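Side-chain contacts in thiosulfate reductase (Thermus thermophilus, PDB 2VPZ), which probably reduces sulfur compounds such as polysulfide or thiosulfate, using molybdenum held by molybdopterin guanine dinucleotide together with a [4Fe-4S] cluster: residues A223-K227 with N228-V232; T546-S550 with L551-L555; V649-K653 with E654-R658. All coordinates share one frame; numbering follows the deposited sequence.

Contact 1 of 3, residues A223-K227 with N228-V232; sequences ALALK and NGAKV
Ala225 and Ala230 meet methyl to methyl, CB to CB at 3.5 Å, where the helix 216-227 stops and the chain turns toward strand 231-235. Asn228, the first residue to leave helical geometry, turns its side chain back on the carbonyl of Leu224. Asn228 CB lies 3.8 Å from Leu224 O. Asn228 CG is nearer to that oxygen, at 3.3 Å. At the amide end, Asn228 OD1 stays 3.5 Å from Leu224 O and Asn228 ND2 3.3 Å. The first torsion (chi1 -49°) sets CG beside Asn228's own backbone N, which keeps the amide beside the oxygen that this N reaches. ND2 approaches at a poor angle, and the bond to Leu224 O comes from Asn228 N (3.1 Å). Gly229 has a positive phi (86°), a backbone shape in which any side chain would collide with the carbonyl oxygen of Asn228; Gly229 N donates to Leu226 O at 3.1 Å from well above the carbonyl plane. Together with a weak bond from Ala230 N to Ala225 O, an oxygen whose place is less sure, this fits a Schellman motif, with Gly229 as C-prime residue. The Leu226 and Val232 side chains cross at about a right angle, Leu226 CD2 lying 3.5 Å from Val232 CG2, and a water bridges Leu226 O and Ala230 O. Ala225 packs on Ile203 and Val232 on Leu205, both of strand 202-206 in this beta-alpha-beta unit. The chemistry is divided: Leu224 O and Leu226 O are well-supported acceptors, Ala225 O a weak one, while apolar contacts hold the helix end to the strand's start.

Contact 2 of 3, residues T546-S550 with L551-L555; sequences TRLQS and LGLDL
Leu548 and Leu553 approach each other obliquely across the end of helix 540-551, Leu548 CD2 standing 4.0 Å from Leu553 CD1. Leu548 has a relaxed shape: chi1 (-67°) places CG beside its backbone N and anti to the carbonyl carbon, and chi2 (-170°) turns the two methyls toward different partners. CD2 takes Leu553, while Leu548 CD1 reaches along the outgoing chain to Asp554 O at 3.7 Å and, more loosely, to Leu555 CD2 at 4.4 Å. Leu553 is modelled quite differently: CG is nearly eclipsed with its own N (chi1 1°), and since backbone atoms of Leu548 and Leu553 also sit too close in the model, this shape is doubtful and its contact with Leu548 less secure. Leu551 repeats the relaxed first torsion of Leu548, and Leu551 CG lies 3.6 Å from Ser550 OG. That hydroxyl is buried without a polar partner; it comes near Leu551 N, but at a poor angle. The turn itself rests on Gly552, with positive phi: Gly552 N donates to Gln549 O at 3.1 Å from above the carbonyl plane, and Leu553 N bonds back to Leu548 O, whose place is less sure, the two bonds of a Schellman motif. Arg547 leads away from the turn, to a salt bridge with Asp491. Beyond the turn the chain enters helix 555-560 almost at once, with Asp554 OD2 bonded to Thr557 OG1 and Leu555 N to Glu545 OE1. Leu548 and Leu553 both lie on Met558, so the short link is packed between helices 540-551 and 555-560, with Phe492 against Leu548.

Contact 3 of 3, residues V649-K653 with E654-R658; sequences VWIHK and EEAKR
His652 carries an extended backbone into the first turn of helix 653-658, its O accepting a nearly straight bond from Ala656 N (3.1 Å) and a second one from Glu655 N (3.0 Å), which comes from above the carbonyl plane. The imidazole caps the same helix start. With CG anti to the backbone N (chi1 -170°), the ring swings round so that His652 ND1 takes the hydrogen of Glu654 N at 3.0 Å, close to the ring plane. Glu654 runs alongside the ring, its OE2 3.7 Å from His652 CE1 and the carboxylate plane turned 68° from the imidazole; its OE1 is salt-bridged to Lys690. Were His652 replaced by alanine, Glu654 N would probably lose its capping acceptor and the Glu654 side chain the ring beside it. On the strand side of the cap, Ile651 CD1 touches Ala656 CB at 3.5 Å, while Ile651 also packs on Val682 and Val693. A side-chain N-cap together with an apolar pair spanning it, a hydrophobic staple, is typical of a helix start, here following strand 648-650, which bonds to strands 676-683 and 692-696, consistent with the double-psi beta-barrel of this domain family.

How the contacts relate
All three contacts lie where a helix begins or ends, and they follow one another along the chain without touching. Contacts 1 and 2 close helices 216-227 and 540-551, and contact 3 opens helix 653-658. Contact 1 belongs to a parallel sheet in the molybdopterin oxidoreductase region, and contact 3 to the mixed sheet of the dinucleotide binding region; their centres are 33 Å apart. Contact 2, joining two helices, lies 41 Å from contact 1 and 60 Å from contact 3, centre to centre, on the opposite side of the chain's centre from contact 3. The side chains of Val232 and His652 each lie about 13 Å from a bound MGD, and none of the contacts is itself part of a cofactor or cluster site.

Contact 1 of 3, residues A223-K227 with N228-V232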
ATOM      1  N   ALA A 223       8.834  10.904  20.370  1.00 38.14           N
ATOM      2  CA  ALA A 223       7.874  10.001  19.736  1.00 38.60           C
ATOM      3  C   ALA A 223       6.413  10.391  20.066  1.00 40.11           C
ATOM      4  O   ALA A 223       5.528  10.298  19.212  1.00 39.92           O
ATOM      5  CB  ALA A 223       8.144   8.532  20.144  1.00 38.79           C
ATOM      6  N   LEU A 224       6.160  10.842  21.290  1.00 41.83           N
ATOM      7  CA  LEU A 224       4.823  11.272  21.708  1.00 42.44           C
ATOM      8  C   LEU A 224       4.428  12.589  21.017  1.00 43.00           C
ATOM      9  O   LEU A 224       3.260  12.779  20.637  1.00 42.92           O
ATOM     10  CB  LEU A 224       4.721  11.389  23.243  1.00 42.45           C
ATOM     11  CG  LEU A 224       4.688   9.991  23.904  1.00 44.15           C
ATOM     12  CD1 LEU A 224       4.854  10.107  25.431  1.00 44.28           C
ATOM     13  CD2 LEU A 224       3.375   9.270  23.511  1.00 44.43           C
ATOM     14  N   ALA A 225       5.397  13.488  20.838  1.00 43.03           N
ATOM     15  CA  ALA A 225       5.147  14.746  20.124  1.00 42.71           C
ATOM     16  C   ALA A 225       4.749  14.416  18.666  1.00 42.69           C
ATOM     17  O   ALA A 225       3.723  14.884  18.190  1.00 42.86           O
ATOM     18  CB  ALA A 225       6.409  15.672  20.137  1.00 41.81           C
ATOM     19  N   LEU A 226       5.530  13.593  17.965  1.00 43.94           N
ATOM     20  CA  LEU A 226       5.194  13.227  16.573  1.00 45.19           C
ATOM     21  C   LEU A 226       3.738  12.714  16.467  1.00 45.73           C
ATOM     22  O   LEU A 226       2.953  13.127  15.590  1.00 44.45           O
ATOM     23  CB  LEU A 226       6.160  12.149  16.016  1.00 43.69           C
ATOM     24  CG  LEU A 226       7.543  12.657  15.570  1.00 43.88           C
ATOM     25  CD1 LEU A 226       8.431  11.495  15.076  1.00 44.51           C
ATOM     26  CD2 LEU A 226       7.368  13.729  14.467  1.00 41.96           C
ATOM     27  N   LYS A 227       3.424  11.827  17.408  1.00 46.46           N
ATOM     28  CA  LYS A 227       2.140  11.147  17.606  1.00 47.89           C
ATOM     29  C   LYS A 227       0.925  12.089  17.710  1.00 47.85           C
ATOM     30  O   LYS A 227      -0.126  11.812  17.130  1.00 47.88           O
ATOM     31  CB  LYS A 227       2.220  10.270  18.854  1.00 49.22           C
ATOM     32  CG  LYS A 227       1.041   9.335  19.049  1.00 51.08           C
ATOM     33  CD  LYS A 227       1.375   7.930  18.544  1.00 54.16           C
ATOM     34  CE  LYS A 227       0.147   7.152  18.048  1.00 55.19           C
ATOM     35  NZ  LYS A 227      -0.645   6.557  19.171  1.00 57.37           N
ATOM     36  N   ASN A 228       1.060  13.169  18.475  1.00 49.13           N
ATOM     37  CA  ASN A 228       0.018  14.187  18.642  1.00 49.33           C
ATOM     38  C   ASN A 228      -0.022  15.270  17.553  1.00 49.22           C
ATOM     39  O   ASN A 228      -0.683  16.290  17.715  1.00 49.49           O
ATOM     40  CB  ASN A 228       0.120  14.883  19.996  1.00 51.03           C
ATOM     41  CG  ASN A 228       0.235  13.933  21.140  1.00 53.24           C
ATOM     42  OD1 ASN A 228      -0.248  12.804  21.030  1.00 53.30           O
ATOM     43  ND2 ASN A 228       0.862  14.365  22.235  1.00 55.13           N
ATOM     44  N   GLY A 229       0.705  15.086  16.463  1.00 49.32           N
ATOM     45  CA  GLY A 229       0.704  16.089  15.429  1.00 49.64           C
ATOM     46  C   GLY A 229       1.695  17.221  15.603  1.00 50.48           C
ATOM     47  O   GLY A 229       1.382  18.408  15.375  1.00 51.23           O
ATOM     48  N   ALA A 230       2.884  16.856  16.063  1.00 50.58           N
ATOM     49  CA  ALA A 230       4.008  17.775  16.259  1.00 50.39           C
ATOM     50  C   ALA A 230       4.875  17.708  15.003  1.00 51.16           C
ATOM     51  O   ALA A 230       5.472  16.655  14.671  1.00 54.15           O
ATOM     52  CB  ALA A 230       4.867  17.382  17.509  1.00 49.47           C
ATOM     53  N   LYS A 231       4.911  18.813  14.262  1.00 49.38           N
ATOM     54  CA  LYS A 231       5.717  18.875  13.060  1.00 50.02           C
ATOM     55  C   LYS A 231       7.108  19.463  13.413  1.00 48.97           C
ATOM     56  O   LYS A 231       7.245  20.522  14.065  1.00 48.20           O
ATOM     57  CB  LYS A 231       4.942  19.559  11.914  1.00 51.09           C
ATOM     58  CG  LYS A 231       5.222  20.977  11.495  1.00 50.57           C
ATOM     59  CD  LYS A 231       4.322  21.320  10.278  1.00 52.89           C
ATOM     60  CE  LYS A 231       3.437  20.114   9.850  1.00 54.28           C
ATOM     61  NZ  LYS A 231       2.053  20.518   9.448  1.00 53.94           N
ATOM     62  N   VAL A 232       8.113  18.676  13.022  1.00 47.28           N
ATOM     63  CA  VAL A 232       9.557  18.759  13.263  1.00 45.75           C
ATOM     64  C   VAL A 232      10.479  19.189  12.100  1.00 44.81           C
ATOM     65  O   VAL A 232      10.498  18.526  11.057  1.00 44.87           O
ATOM     66  CB  VAL A 232      10.035  17.312  13.755  1.00 45.53           C
ATOM     67  CG1 VAL A 232      11.461  17.327  14.292  1.00 46.04           C
ATOM     68  CG2 VAL A 232       9.042  16.754  14.798  1.00 45.14           C
TER
HETATM   69  O   HOH W   1       3.618  14.891  13.631  1.00 42.09           O

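Contact 2 of 3, residues T546-S550 with L551-L555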
ATOM      1  N   THR A 546      21.898   8.721  57.238  1.00 56.95           N
ATOM      2  CA  THR A 546      21.942  10.118  57.691  1.00 57.31           C
ATOM      3  C   THR A 546      21.104  11.091  56.799  1.00 57.72           C
ATOM      4  O   THR A 546      20.287  11.886  57.322  1.00 58.77           O
ATOM      5  CB  THR A 546      23.467  10.588  57.820  1.00 57.72           C
ATOM      6  OG1 THR A 546      24.029  10.077  59.026  1.00 58.40           O
ATOM      7  CG2 THR A 546      23.596  12.110  57.745  1.00 58.41           C
ATOM      8  N   ARG A 547      21.245  11.002  55.471  1.00 57.23           N
ATOM      9  CA  ARG A 547      20.488  11.813  54.500  1.00 56.58           C
ATOM     10  C   ARG A 547      18.979  11.372  54.469  1.00 57.97           C
ATOM     11  O   ARG A 547      18.073  12.199  54.238  1.00 59.37           O
ATOM     12  CB  ARG A 547      21.160  11.716  53.089  1.00 55.24           C
ATOM     13  CG  ARG A 547      22.735  11.582  53.106  1.00 51.83           C
ATOM     14  CD  ARG A 547      23.437  11.927  51.747  1.00 50.61           C
ATOM     15  NE  ARG A 547      23.107  13.250  51.210  1.00 49.34           N
ATOM     16  CZ  ARG A 547      23.171  13.623  49.938  1.00 48.84           C
ATOM     17  NH1 ARG A 547      23.565  12.763  49.018  1.00 48.34           N
ATOM     18  NH2 ARG A 547      22.809  14.854  49.558  1.00 48.16           N
ATOM     19  N   LEU A 548      18.699  10.104  54.765  1.00 59.05           N
ATOM     20  CA  LEU A 548      17.330   9.603  54.779  1.00 60.42           C
ATOM     21  C   LEU A 548      16.611  10.036  56.107  1.00 61.99           C
ATOM     22  O   LEU A 548      15.387  10.253  56.122  1.00 63.04           O
ATOM     23  CB  LEU A 548      17.320   8.076  54.444  1.00 59.49           C
ATOM     24  CG  LEU A 548      17.767   7.862  52.958  1.00 58.16           C
ATOM     25  CD1 LEU A 548      17.544   6.410  52.488  1.00 56.60           C
ATOM     26  CD2 LEU A 548      17.005   8.848  52.036  1.00 57.17           C
ATOM     27  N   GLN A 549      17.391  10.251  57.171  1.00 62.63           N
ATOM     28  CA  GLN A 549      16.883  10.782  58.465  1.00 63.37           C
ATOM     29  C   GLN A 549      16.256  12.149  58.152  1.00 63.60           C
ATOM     30  O   GLN A 549      15.083  12.420  58.470  1.00 63.72           O
ATOM     31  CB  GLN A 549      18.044  11.004  59.439  1.00 63.96           C
ATOM     32  CG  GLN A 549      18.124   9.998  60.573  1.00 65.83           C
ATOM     33  CD  GLN A 549      19.549   9.757  61.075  1.00 66.87           C
ATOM     34  OE1 GLN A 549      20.381  10.676  61.072  1.00 67.37           O
ATOM     35  NE2 GLN A 549      19.830   8.534  61.518  1.00 66.76           N
ATOM     36  N   SER A 550      17.075  13.006  57.546  1.00 63.88           N
ATOM     37  CA  SER A 550      16.684  14.349  57.125  1.00 65.04           C
ATOM     38  C   SER A 550      15.339  14.372  56.428  1.00 65.25           C
ATOM     39  O   SER A 550      14.472  15.181  56.730  1.00 65.10           O
ATOM     40  CB  SER A 550      17.693  14.962  56.137  1.00 65.86           C
ATOM     41  OG  SER A 550      17.033  15.568  55.022  1.00 67.52           O
ATOM     42  N   LEU A 551      15.139  13.494  55.462  1.00 65.73           N
ATOM     43  CA  LEU A 551      13.885  13.595  54.747  1.00 65.44           C
ATOM     44  C   LEU A 551      12.663  12.958  55.392  1.00 65.63           C
ATOM     45  O   LEU A 551      11.530  13.252  55.018  1.00 65.39           O
ATOM     46  CB  LEU A 551      14.044  13.139  53.288  1.00 64.24           C
ATOM     47  CG  LEU A 551      14.889  14.131  52.459  1.00 64.02           C
ATOM     48  CD1 LEU A 551      15.088  13.594  51.027  1.00 63.72           C
ATOM     49  CD2 LEU A 551      14.218  15.528  52.451  1.00 63.48           C
ATOM     50  N   GLY A 552      12.877  12.101  56.376  1.00 64.99           N
ATOM     51  CA  GLY A 552      11.750  11.446  56.991  1.00 65.26           C
ATOM     52  C   GLY A 552      11.665   9.961  56.710  1.00 66.28           C
ATOM     53  O   GLY A 552      10.590   9.362  56.806  1.00 67.39           O
ATOM     54  N   LEU A 553      12.781   9.344  56.329  1.00 65.85           N
ATOM     55  CA  LEU A 553      12.888   7.893  56.055  1.00 65.00           C
ATOM     56  C   LEU A 553      14.264   7.290  56.420  1.00 64.36           C
ATOM     57  O   LEU A 553      15.188   8.009  56.835  1.00 64.56           O
ATOM     58  CB  LEU A 553      12.562   7.554  54.577  1.00 65.74           C
ATOM     59  CG  LEU A 553      12.214   8.696  53.607  1.00 65.38           C
ATOM     60  CD1 LEU A 553      13.037   8.572  52.321  1.00 65.70           C
ATOM     61  CD2 LEU A 553      10.706   8.724  53.284  1.00 65.59           C
ATOM     62  N   ASP A 554      14.366   5.965  56.267  1.00 63.58           N
ATOM     63  CA  ASP A 554      15.557   5.134  56.528  1.00 63.35           C
ATOM     64  C   ASP A 554      15.892   4.233  55.288  1.00 62.89           C
ATOM     65  O   ASP A 554      15.134   4.208  54.318  1.00 61.65           O
ATOM     66  CB  ASP A 554      15.329   4.260  57.759  1.00 64.21           C
ATOM     67  CG  ASP A 554      14.008   3.529  57.734  1.00 65.88           C
ATOM     68  OD1 ASP A 554      13.949   2.358  58.173  1.00 67.26           O
ATOM     69  OD2 ASP A 554      13.039   4.144  57.251  1.00 67.32           O
ATOM     70  N   LEU A 555      17.007   3.501  55.349  1.00 62.99           N
ATOM     71  CA  LEU A 555      17.499   2.665  54.251  1.00 62.60           C
ATOM     72  C   LEU A 555      16.534   1.606  53.689  1.00 63.20           C
ATOM     73  O   LEU A 555      16.308   1.493  52.477  1.00 63.86           O
ATOM     74  CB  LEU A 555      18.858   2.003  54.582  1.00 62.19           C
ATOM     75  CG  LEU A 555      20.017   2.367  53.627  1.00 62.38           C
ATOM     76  CD1 LEU A 555      21.162   1.328  53.709  1.00 61.76           C
ATOM     77  CD2 LEU A 555      19.485   2.465  52.176  1.00 62.08           C
TER

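Contact 3 of 3, residues V649-K653 with E654-R658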
ATOM      1  N   VAL A 649      31.728   4.266   6.893  1.00 32.70           N
ATOM      2  CA  VAL A 649      31.929   5.686   6.428  1.00 31.34           C
ATOM      3  C   VAL A 649      30.831   6.105   5.433  1.00 31.21           C
ATOM      4  O   VAL A 649      30.661   5.439   4.413  1.00 30.75           O
ATOM      5  CB  VAL A 649      33.304   5.972   5.618  1.00 32.32           C
ATOM      6  CG1 VAL A 649      33.712   7.469   5.779  1.00 30.27           C
ATOM      7  CG2 VAL A 649      34.430   5.052   6.028  1.00 34.18           C
ATOM      8  N   TRP A 650      30.119   7.197   5.710  1.00 31.17           N
ATOM      9  CA  TRP A 650      29.056   7.706   4.831  1.00 30.53           C
ATOM     10  C   TRP A 650      29.642   8.728   3.804  1.00 33.00           C
ATOM     11  O   TRP A 650      30.199   9.753   4.209  1.00 33.70           O
ATOM     12  CB  TRP A 650      27.938   8.412   5.635  1.00 26.56           C
ATOM     13  CG  TRP A 650      27.173   7.576   6.690  1.00 24.19           C
ATOM     14  CD1 TRP A 650      27.669   6.538   7.428  1.00 24.07           C
ATOM     15  CD2 TRP A 650      25.790   7.719   7.080  1.00 21.02           C
ATOM     16  NE1 TRP A 650      26.685   6.019   8.233  1.00 21.81           N
ATOM     17  CE2 TRP A 650      25.522   6.718   8.040  1.00 20.54           C
ATOM     18  CE3 TRP A 650      24.749   8.580   6.693  1.00 22.19           C
ATOM     19  CZ2 TRP A 650      24.247   6.571   8.652  1.00 20.58           C
ATOM     20  CZ3 TRP A 650      23.473   8.434   7.301  1.00 20.11           C
ATOM     21  CH2 TRP A 650      23.244   7.427   8.260  1.00 19.66           C
ATOM     22  N   ILE A 651      29.563   8.407   2.503  1.00 33.96           N
ATOM     23  CA  ILE A 651      29.997   9.314   1.429  1.00 35.18           C
ATOM     24  C   ILE A 651      28.842   9.405   0.443  1.00 35.48           C
ATOM     25  O   ILE A 651      28.096   8.422   0.255  1.00 36.84           O
ATOM     26  CB  ILE A 651      31.218   8.822   0.552  1.00 35.53           C
ATOM     27  CG1 ILE A 651      31.751   7.501   1.035  1.00 36.62           C
ATOM     28  CG2 ILE A 651      32.315   9.912   0.480  1.00 35.34           C
ATOM     29  CD1 ILE A 651      31.256   6.274   0.253  1.00 37.77           C
ATOM     30  N   HIS A 652      28.711  10.565  -0.195  1.00 34.90           N
ATOM     31  CA  HIS A 652      27.687  10.723  -1.188  1.00 36.30           C
ATOM     32  C   HIS A 652      27.904   9.730  -2.341  1.00 36.44           C
ATOM     33  O   HIS A 652      29.039   9.475  -2.737  1.00 36.30           O
ATOM     34  CB  HIS A 652      27.589  12.129  -1.826  1.00 38.60           C
ATOM     35  CG  HIS A 652      26.392  12.350  -2.668  1.00 41.37           C
ATOM     36  ND1 HIS A 652      26.269  11.827  -3.917  1.00 42.83           N
ATOM     37  CD2 HIS A 652      25.206  12.901  -2.386  1.00 42.59           C
ATOM     38  CE1 HIS A 652      25.053  12.038  -4.370  1.00 42.59           C
ATOM     39  NE2 HIS A 652      24.378  12.695  -3.451  1.00 42.07           N
ATOM     40  N   LYS A 653      26.804   9.150  -2.852  1.00 37.13           N
ATOM     41  CA  LYS A 653      26.783   8.169  -3.958  1.00 39.14           C
ATOM     42  C   LYS A 653      27.634   8.518  -5.202  1.00 39.90           C
ATOM     43  O   LYS A 653      28.280   7.652  -5.800  1.00 39.61           O
ATOM     44  CB  LYS A 653      25.333   7.918  -4.412  1.00 40.09           C
ATOM     45  CG  LYS A 653      24.606   6.829  -3.679  1.00 43.01           C
ATOM     46  CD  LYS A 653      23.102   7.017  -3.671  1.00 47.70           C
ATOM     47  CE  LYS A 653      22.358   5.722  -4.047  1.00 51.57           C
ATOM     48  NZ  LYS A 653      20.867   5.905  -4.124  1.00 53.83           N
ATOM     49  N   GLU A 654      27.587   9.786  -5.593  1.00 42.17           N
ATOM     50  CA  GLU A 654      28.322  10.319  -6.740  1.00 44.87           C
ATOM     51  C   GLU A 654      29.837  10.502  -6.459  1.00 45.19           C
ATOM     52  O   GLU A 654      30.653  10.487  -7.394  1.00 45.82           O
ATOM     53  CB  GLU A 654      27.674  11.640  -7.239  1.00 46.99           C
ATOM     54  CG  GLU A 654      26.521  11.455  -8.275  1.00 52.95           C
ATOM     55  CD  GLU A 654      25.301  12.406  -8.080  1.00 56.66           C
ATOM     56  OE1 GLU A 654      25.482  13.644  -8.081  1.00 57.69           O
ATOM     57  OE2 GLU A 654      24.159  11.877  -7.959  1.00 58.35           O
ATOM     58  N   GLU A 655      30.226  10.676  -5.200  1.00 44.18           N
ATOM     59  CA  GLU A 655      31.655  10.786  -4.883  1.00 43.58           C
ATOM     60  C   GLU A 655      32.241   9.371  -4.859  1.00 44.18           C
ATOM     61  O   GLU A 655      33.273   9.140  -5.458  1.00 45.17           O
ATOM     62  CB  GLU A 655      31.932  11.459  -3.531  1.00 43.67           C
ATOM     63  CG  GLU A 655      31.361  12.860  -3.355  1.00 44.36           C
ATOM     64  CD  GLU A 655      32.034  13.915  -4.230  1.00 44.22           C
ATOM     65  OE1 GLU A 655      33.252  14.154  -4.018  1.00 44.36           O
ATOM     66  OE2 GLU A 655      31.362  14.483  -5.109  1.00 44.55           O
ATOM     67  N   ALA A 656      31.604   8.429  -4.172  1.00 45.31           N
ATOM     68  CA  ALA A 656      32.155   7.075  -4.159  1.00 45.09           C
ATOM     69  C   ALA A 656      32.279   6.537  -5.603  1.00 45.64           C
ATOM     70  O   ALA A 656      33.117   5.685  -5.895  1.00 45.22           O
ATOM     71  CB  ALA A 656      31.288   6.109  -3.291  1.00 45.09           C
ATOM     72  N   LYS A 657      31.469   7.057  -6.518  1.00 45.29           N
ATOM     73  CA  LYS A 657      31.505   6.609  -7.917  1.00 45.89           C
ATOM     74  C   LYS A 657      32.718   7.175  -8.689  1.00 45.08           C
ATOM     75  O   LYS A 657      33.347   6.449  -9.464  1.00 44.80           O
ATOM     76  CB  LYS A 657      30.188   6.927  -8.643  1.00 48.31           C
ATOM     77  CG  LYS A 657      29.876   6.090  -9.891  1.00 51.34           C
ATOM     78  CD  LYS A 657      28.845   6.807 -10.775  1.00 55.21           C
ATOM     79  CE  LYS A 657      28.615   6.107 -12.133  1.00 58.62           C
ATOM     80  NZ  LYS A 657      28.032   4.722 -11.983  1.00 59.14           N
ATOM     81  N   ARG A 658      33.027   8.459  -8.498  1.00 45.05           N
ATOM     82  CA  ARG A 658      34.193   9.083  -9.151  1.00 45.09           C
ATOM     83  C   ARG A 658      35.433   8.405  -8.545  1.00 46.15           C
ATOM     84  O   ARG A 658      36.352   8.000  -9.275  1.00 46.65           O
ATOM     85  CB  ARG A 658      34.249  10.592  -8.938  1.00 44.82           C
ATOM     86  CG  ARG A 658      35.295  11.269  -9.824  1.00 45.87           C
ATOM     87  CD  ARG A 658      35.686  12.609  -9.194  1.00 46.50           C
ATOM     88  NE  ARG A 658      34.537  13.166  -8.495  1.00 47.66           N
ATOM     89  CZ  ARG A 658      34.517  13.680  -7.260  1.00 49.44           C
ATOM     90  NH1 ARG A 658      35.606  13.742  -6.511  1.00 49.04           N
ATOM     91  NH2 ARG A 658      33.354  14.118  -6.761  1.00 51.06           N
TER